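Side-chain contacts in invasion protein INVA (Salmonella enterica, PDB 2X49), which takes part in the invasion of intestinal epithelial cells as a type III secretion export apparatus protein, represented here by its C-terminal domain: residues L214-R219 and V298-K303; G252-Q255 and T260-S263. One frame throughout, in Å; residues are numbered along the deposited sequence.

Contact 1 (L214-R219 and V298-K303); sequences LVEHIR and VRRFIK
E216 and R299 meet in a side-on, two-pronged salt bridge. NE of R299 gives its hydrogen to OE2 of E216 at 2.8 Å, and NH2 of R299 reaches OE1 of E216 at 2.9 Å. Both hydrogen bonds are nearly straight, both oxygens offer their syn lone pairs, and the carboxylate lies only 9° from the guanidinium plane, so the paired bonds hold the two groups flat against rotation. The E216 chain bends at chi2 (65°), which carries the carboxylate across to helix 299-306.

R219, one helical turn after E216, lays its guanidinium over one face of the R299 guanidinium, with centres 3.6 Å apart and planes almost parallel. NE of R219 comes to 3.5 Å from CZ of R299. Stacking two cations at this distance is probably made tolerable by the acids around them: E216 at the edge of R299, E320 paired with NE of R219, and E187 bridged to NH1 of R299, which also bonds to the carbonyl of V315.

CB of R300 lies 3.8 Å from OE1 of E216. A water accepts from N of R300 and from its NH1, each at 3.0 Å, and gives a weak bond to OE2 of E216. CG of R300 lies over the face of the F301 ring, and CE2 of that ring sits over the R300 guanidinium. The axes of the short helical segments pass 12.0 Å apart at their closest, at 112° to each other, so long side chains span the interval: a partly buried arginine-carboxylate network with a stacked arginine pair, joining helix 211-221 to helix 299-306 within the C-terminal domain.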
ATOM      1  N   LEU A 214     -19.565   0.857   4.285  1.00 17.50           N
ATOM      2  CA  LEU A 214     -19.697  -0.044   3.128  1.00 17.77           C
ATOM      3  C   LEU A 214     -18.342  -0.634   2.719  1.00 18.67           C
ATOM      4  O   LEU A 214     -18.216  -1.838   2.409  1.00 17.69           O
ATOM      5  CB  LEU A 214     -20.375   0.680   1.922  1.00 17.58           C
ATOM      6  CG  LEU A 214     -20.573  -0.130   0.645  1.00 18.37           C
ATOM      7  CD1 LEU A 214     -21.464  -1.343   0.940  1.00 18.76           C
ATOM      8  CD2 LEU A 214     -21.090   0.727  -0.537  1.00 19.56           C
ATOM      9  N   VAL A 215     -17.346   0.232   2.647  1.00 17.39           N
ATOM     10  CA  VAL A 215     -15.996  -0.201   2.287  1.00 17.39           C
ATOM     11  C   VAL A 215     -15.490  -1.295   3.219  1.00 17.92           C
ATOM     12  O   VAL A 215     -14.918  -2.274   2.778  1.00 17.04           O
ATOM     13  CB  VAL A 215     -14.948   0.967   2.220  1.00 17.20           C
ATOM     14  CG1 VAL A 215     -13.548   0.379   2.138  1.00 17.46           C
ATOM     15  CG2 VAL A 215     -15.227   1.788   0.999  1.00 17.57           C
ATOM     16  N   GLU A 216     -15.789  -1.154   4.485  1.00 18.27           N
ATOM     17  CA  GLU A 216     -15.324  -2.139   5.457  1.00 18.22           C
ATOM     18  C   GLU A 216     -15.922  -3.525   5.147  1.00 19.53           C
ATOM     19  O   GLU A 216     -15.293  -4.590   5.342  1.00 18.72           O
ATOM     20  CB  GLU A 216     -15.615  -1.680   6.892  1.00 17.72           C
ATOM     21  CG  GLU A 216     -14.689  -2.294   7.879  1.00 20.71           C
ATOM     22  CD  GLU A 216     -13.201  -1.887   7.719  1.00 20.86           C
ATOM     23  OE1 GLU A 216     -12.855  -0.925   6.961  1.00 17.85           O
ATOM     24  OE2 GLU A 216     -12.362  -2.520   8.394  1.00 19.12           O
ATOM     25  N   HIS A 217     -17.198  -3.524   4.764  1.00 17.64           N
ATOM     26  CA  HIS A 217     -17.854  -4.769   4.433  1.00 17.58           C
ATOM     27  C   HIS A 217     -17.263  -5.409   3.180  1.00 17.46           C
ATOM     28  O   HIS A 217     -17.119  -6.638   3.069  1.00 17.54           O
ATOM     29  CB  HIS A 217     -19.377  -4.614   4.296  1.00 17.80           C
ATOM     30  CG  HIS A 217     -20.079  -4.296   5.579  1.00 19.43           C
ATOM     31  ND1 HIS A 217     -20.108  -5.163   6.651  1.00 19.31           N
ATOM     32  CD2 HIS A 217     -20.832  -3.227   5.949  1.00 23.51           C
ATOM     33  CE1 HIS A 217     -20.800  -4.627   7.642  1.00 22.68           C
ATOM     34  NE2 HIS A 217     -21.271  -3.460   7.230  1.00 22.71           N
ATOM     35  N   ILE A 218     -16.956  -4.551   2.225  1.00 17.90           N
ATOM     36  CA  ILE A 218     -16.365  -4.995   0.949  1.00 17.31           C
ATOM     37  C   ILE A 218     -14.983  -5.624   1.220  1.00 18.31           C
ATOM     38  O   ILE A 218     -14.642  -6.713   0.736  1.00 18.18           O
ATOM     39  CB  ILE A 218     -16.281  -3.897  -0.127  1.00 18.43           C
ATOM     40  CG1 ILE A 218     -17.674  -3.308  -0.429  1.00 18.20           C
ATOM     41  CG2 ILE A 218     -15.634  -4.428  -1.388  1.00 17.98           C
ATOM     42  CD1 ILE A 218     -18.748  -4.328  -0.603  1.00 19.90           C
ATOM     43  N   ARG A 219     -14.237  -4.954   2.074  1.00 18.66           N
ATOM     44  CA  ARG A 219     -12.885  -5.457   2.468  1.00 17.79           C
ATOM     45  C   ARG A 219     -13.058  -6.839   3.034  1.00 18.97           C
ATOM     46  O   ARG A 219     -12.311  -7.782   2.775  1.00 18.55           O
ATOM     47  CB  ARG A 219     -12.207  -4.567   3.495  1.00 17.60           C
ATOM     48  CG  ARG A 219     -11.644  -3.298   2.958  1.00 18.38           C
ATOM     49  CD  ARG A 219     -10.946  -2.566   4.049  1.00 17.19           C
ATOM     50  NE  ARG A 219      -9.803  -3.283   4.623  1.00 17.81           N
ATOM     51  CZ  ARG A 219      -8.532  -3.032   4.295  1.00 17.39           C
ATOM     52  NH1 ARG A 219      -8.239  -2.053   3.409  1.00 18.19           N
ATOM     53  NH2 ARG A 219      -7.552  -3.740   4.870  1.00 17.53           N
ATOM     54  N   VAL A 298     -11.858  -1.741  15.201  1.00 16.02           N
ATOM     55  CA  VAL A 298     -10.999  -0.551  15.339  1.00 15.60           C
ATOM     56  C   VAL A 298     -10.094  -0.289  14.104  1.00 13.71           C
ATOM     57  O   VAL A 298      -9.461   0.785  13.966  1.00 14.56           O
ATOM     58  CB  VAL A 298     -10.145  -0.586  16.627  1.00 15.54           C
ATOM     59  CG1 VAL A 298     -11.043  -0.467  17.889  1.00 14.58           C
ATOM     60  CG2 VAL A 298      -9.241  -1.815  16.645  1.00 17.44           C
ATOM     61  N   ARG A 299     -10.025  -1.276  13.216  1.00 14.12           N
ATOM     62  CA  ARG A 299      -9.079  -1.246  12.057  1.00 14.20           C
ATOM     63  C   ARG A 299      -9.066   0.097  11.298  1.00 15.52           C
ATOM     64  O   ARG A 299      -8.021   0.752  11.182  1.00 15.57           O
ATOM     65  CB  ARG A 299      -9.367  -2.383  11.045  1.00 15.38           C
ATOM     66  CG  ARG A 299      -8.258  -2.605   9.986  1.00 15.85           C
ATOM     67  CD  ARG A 299      -8.790  -3.058   8.674  1.00 13.33           C
ATOM     68  NE  ARG A 299      -9.597  -2.077   7.959  1.00 16.08           N
ATOM     69  CZ  ARG A 299      -9.151  -1.074   7.216  1.00 16.45           C
ATOM     70  NH1 ARG A 299      -7.840  -0.895   7.044  1.00 18.52           N
ATOM     71  NH2 ARG A 299     -10.015  -0.235   6.643  1.00 16.48           N
ATOM     72  N   ARG A 300     -10.246   0.516  10.844  1.00 15.76           N
ATOM     73  CA  ARG A 300     -10.309   1.684   9.963  1.00 15.86           C
ATOM     74  C   ARG A 300      -9.936   2.959  10.704  1.00 15.77           C
ATOM     75  O   ARG A 300      -9.406   3.931  10.111  1.00 17.90           O
ATOM     76  CB  ARG A 300     -11.678   1.819   9.285  1.00 15.48           C
ATOM     77  CG  ARG A 300     -12.841   2.102  10.183  1.00 16.95           C
ATOM     78  CD  ARG A 300     -14.102   1.726   9.417  1.00 17.94           C
ATOM     79  NE  ARG A 300     -15.322   2.016  10.160  1.00 18.63           N
ATOM     80  CZ  ARG A 300     -15.885   1.176  11.029  1.00 21.99           C
ATOM     81  NH1 ARG A 300     -15.358  -0.015  11.245  1.00 20.24           N
ATOM     82  NH2 ARG A 300     -17.007   1.527  11.672  1.00 22.77           N
ATOM     83  N   PHE A 301     -10.201   2.974  12.009  1.00 14.80           N
ATOM     84  CA  PHE A 301      -9.925   4.164  12.843  1.00 14.34           C
ATOM     85  C   PHE A 301      -8.448   4.311  13.138  1.00 14.44           C
ATOM     86  O   PHE A 301      -7.913   5.423  13.188  1.00 15.87           O
ATOM     87  CB  PHE A 301     -10.746   4.150  14.138  1.00 14.63           C
ATOM     88  CG  PHE A 301     -12.226   4.070  13.857  1.00 14.61           C
ATOM     89  CD1 PHE A 301     -12.898   5.174  13.341  1.00 17.58           C
ATOM     90  CD2 PHE A 301     -12.936   2.870  14.025  1.00 19.58           C
ATOM     91  CE1 PHE A 301     -14.274   5.102  13.036  1.00 19.05           C
ATOM     92  CE2 PHE A 301     -14.309   2.801  13.713  1.00 20.68           C
ATOM     93  CZ  PHE A 301     -14.965   3.921  13.229  1.00 19.07           C
ATOM     94  N   ILE A 302      -7.824   3.173  13.395  1.00 16.39           N
ATOM     95  CA  ILE A 302      -6.375   3.141  13.595  1.00 15.92           C
ATOM     96  C   ILE A 302      -5.666   3.609  12.322  1.00 16.11           C
ATOM     97  O   ILE A 302      -4.746   4.417  12.395  1.00 16.35           O
ATOM     98  CB  ILE A 302      -5.873   1.783  14.071  1.00 16.12           C
ATOM     99  CG1 ILE A 302      -6.404   1.528  15.473  1.00 19.98           C
ATOM    100  CG2 ILE A 302      -4.325   1.739  14.076  1.00 16.12           C
ATOM    101  CD1 ILE A 302      -6.279   0.062  15.934  1.00 18.97           C
ATOM    102  N   LYS A 303      -6.130   3.126  11.180  1.00 15.81           N
ATOM    103  CA  LYS A 303      -5.566   3.536   9.861  1.00 16.23           C
ATOM    104  C   LYS A 303      -5.653   5.060   9.708  1.00 16.47           C
ATOM    105  O   LYS A 303      -4.646   5.732   9.484  1.00 16.65           O
ATOM    106  CB  LYS A 303      -6.159   2.793   8.657  1.00 16.78           C
ATOM    107  CG  LYS A 303      -5.819   3.424   7.297  1.00 17.48           C
ATOM    108  CD  LYS A 303      -4.362   3.178   6.864  1.00 18.31           C
ATOM    109  CE  LYS A 303      -4.036   3.873   5.545  1.00 19.65           C
ATOM    110  NZ  LYS A 303      -2.613   3.858   5.181  1.00 22.14           N
TER
HETATM  111  O   HOH W   1     -12.667  -1.223  10.794  1.00 16.74           O

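Contact 2 (G252-Q255 and T260-S263)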
ATOM      1  N   GLY A 252     -13.196   5.905  22.142  1.00 17.16           N
ATOM      2  CA  GLY A 252     -13.285   7.181  21.405  1.00 16.74           C
ATOM      3  C   GLY A 252     -14.294   7.118  20.277  1.00 15.75           C
ATOM      4  O   GLY A 252     -14.638   8.111  19.606  1.00 16.97           O
ATOM      5  N   ILE A 253     -14.777   5.913  20.048  1.00 15.56           N
ATOM      6  CA  ILE A 253     -15.707   5.719  18.933  1.00 15.41           C
ATOM      7  C   ILE A 253     -17.127   6.101  19.292  1.00 15.75           C
ATOM      8  O   ILE A 253     -17.718   5.599  20.234  1.00 15.40           O
ATOM      9  CB  ILE A 253     -15.748   4.275  18.408  1.00 15.89           C
ATOM     10  CG1 ILE A 253     -14.404   3.866  17.850  1.00 15.67           C
ATOM     11  CG2 ILE A 253     -16.825   4.154  17.334  1.00 14.34           C
ATOM     12  CD1 ILE A 253     -14.407   2.392  17.371  1.00 18.27           C
ATOM     13  N   ARG A 254     -17.642   6.990  18.463  1.00 16.45           N
ATOM     14  CA  ARG A 254     -19.015   7.484  18.515  1.00 17.56           C
ATOM     15  C   ARG A 254     -19.841   7.040  17.325  1.00 17.22           C
ATOM     16  O   ARG A 254     -19.509   7.292  16.177  1.00 16.78           O
ATOM     17  CB  ARG A 254     -18.987   9.014  18.563  1.00 17.50           C
ATOM     18  CG  ARG A 254     -18.596   9.582  19.905  1.00 20.49           C
ATOM     19  CD  ARG A 254     -19.227  10.949  20.165  1.00 23.44           C
ATOM     20  NE  ARG A 254     -20.639  10.841  20.483  1.00 21.84           N
ATOM     21  CZ  ARG A 254     -21.218  11.166  21.644  1.00 20.34           C
ATOM     22  NH1 ARG A 254     -20.538  11.702  22.644  1.00 18.03           N
ATOM     23  NH2 ARG A 254     -22.508  10.964  21.776  1.00 18.98           N
ATOM     24  N   GLN A 255     -20.960   6.408  17.612  1.00 18.79           N
ATOM     25  CA  GLN A 255     -21.892   6.031  16.543  1.00 20.04           C
ATOM     26  C   GLN A 255     -22.978   7.068  16.412  1.00 21.37           C
ATOM     27  O   GLN A 255     -23.534   7.540  17.401  1.00 21.25           O
ATOM     28  CB  GLN A 255     -22.539   4.665  16.785  1.00 20.99           C
ATOM     29  CG  GLN A 255     -21.733   3.510  16.220  1.00 22.93           C
ATOM     30  CD  GLN A 255     -22.576   2.257  15.997  1.00 25.26           C
ATOM     31  OE1 GLN A 255     -23.722   2.335  15.539  1.00 27.91           O
ATOM     32  NE2 GLN A 255     -22.012   1.098  16.318  1.00 27.44           N
ATOM     33  N   THR A 260     -19.971   6.688  11.598  1.00 20.69           N
ATOM     34  CA  THR A 260     -19.289   6.353  12.817  1.00 19.40           C
ATOM     35  C   THR A 260     -17.952   7.055  12.750  1.00 18.80           C
ATOM     36  O   THR A 260     -17.226   6.974  11.745  1.00 19.09           O
ATOM     37  CB  THR A 260     -19.106   4.832  12.922  1.00 19.39           C
ATOM     38  OG1 THR A 260     -20.385   4.202  12.871  1.00 20.12           O
ATOM     39  CG2 THR A 260     -18.421   4.465  14.207  1.00 18.49           C
ATOM     40  N   PHE A 261     -17.630   7.759  13.823  1.00 17.03           N
ATOM     41  CA  PHE A 261     -16.369   8.483  13.889  1.00 16.67           C
ATOM     42  C   PHE A 261     -15.679   8.361  15.214  1.00 15.55           C
ATOM     43  O   PHE A 261     -16.268   8.025  16.240  1.00 14.64           O
ATOM     44  CB  PHE A 261     -16.549   9.955  13.479  1.00 16.17           C
ATOM     45  CG  PHE A 261     -17.420  10.762  14.396  1.00 15.60           C
ATOM     46  CD1 PHE A 261     -16.883  11.447  15.476  1.00 17.10           C
ATOM     47  CD2 PHE A 261     -18.771  10.889  14.147  1.00 17.43           C
ATOM     48  CE1 PHE A 261     -17.695  12.218  16.316  1.00 15.35           C
ATOM     49  CE2 PHE A 261     -19.593  11.660  14.981  1.00 16.57           C
ATOM     50  CZ  PHE A 261     -19.042  12.338  16.058  1.00 17.58           C
ATOM     51  N   LEU A 262     -14.386   8.630  15.128  1.00 15.66           N
ATOM     52  CA  LEU A 262     -13.460   8.621  16.256  1.00 15.52           C
ATOM     53  C   LEU A 262     -13.347  10.012  16.812  1.00 15.80           C
ATOM     54  O   LEU A 262     -13.012  10.952  16.106  1.00 17.02           O
ATOM     55  CB  LEU A 262     -12.073   8.154  15.857  1.00 15.78           C
ATOM     56  CG  LEU A 262     -11.063   8.009  16.989  1.00 16.62           C
ATOM     57  CD1 LEU A 262     -11.477   6.924  17.988  1.00 16.81           C
ATOM     58  CD2 LEU A 262      -9.683   7.665  16.400  1.00 19.48           C
ATOM     59  N   SER A 263     -13.619  10.107  18.099  1.00 15.16           N
ATOM     60  CA  SER A 263     -13.607  11.410  18.805  1.00 14.64           C
ATOM     61  C   SER A 263     -12.723  11.365  20.054  1.00 15.18           C
ATOM     62  O   SER A 263     -13.161  10.994  21.132  1.00 14.79           O
ATOM     63  CB  SER A 263     -15.048  11.821  19.130  1.00 14.44           C
ATOM     64  OG  SER A 263     -15.118  13.101  19.740  1.00 14.16           O
TER
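I253 and T260 pack closely, their CG2 methyls meeting at 3.5 Å on the face they share with L262. The methyl of T260 points anti to its backbone nitrogen (OG1 takes the place beside the nitrogen, chi1 -58°), which turns CG2 toward I253. On the same face CD1 of L262 packs on the backbone of G252, 3.6 Å from its carbonyl carbon, and lies 4.2 Å from CG1 of I253. This side is backed by helix 299-306, whose F301 touches I253, T260 and L262 and whose M305 adds to the cover of L262.

Segments 252-255 and 260-263 form a two-stranded antiparallel beta hairpin. R254 and F261 are its hydrogen-bonded pair: N of R254 to O of F261 is 2.8 Å, and N of F261 to O of R254 is 3.0 Å. A further bond, from N of S263 to O of G252 at 2.7 Å, closes the end of the hairpin away from the turn.

The other face is looser and largely exposed. There CB of R254 sits over one face of the F261 ring in a CH-pi contact, 4.3 Å from the centroid and displaced toward the rim. Back on the I253 face, toward the turn, the exposed Q255 runs beside T260, both side chains pointing the same way, with CG of Q255 3.7 Å from OG1 of T260.

Helix 299-306 serves both contacts. Its R299 and R300 face helix 211-221 in contact 1, while F301 turns to the hairpin of contact 2: CZ of F301 reaches CG2 of T260 at 3.6 Å and CE2 of F301 reaches CD1 of I253 at 3.7 Å. The centres of the two contacts are about 13 Å apart, and along the chain the hairpin is nested within the loop closed by contact 1. A bound PEG lies about 4 Å from the side chain of R300, and a PEG about 6 Å from that of T260, probably from the crystallisation liquor. A mercury ion is about 12 Å from the side chain of R219.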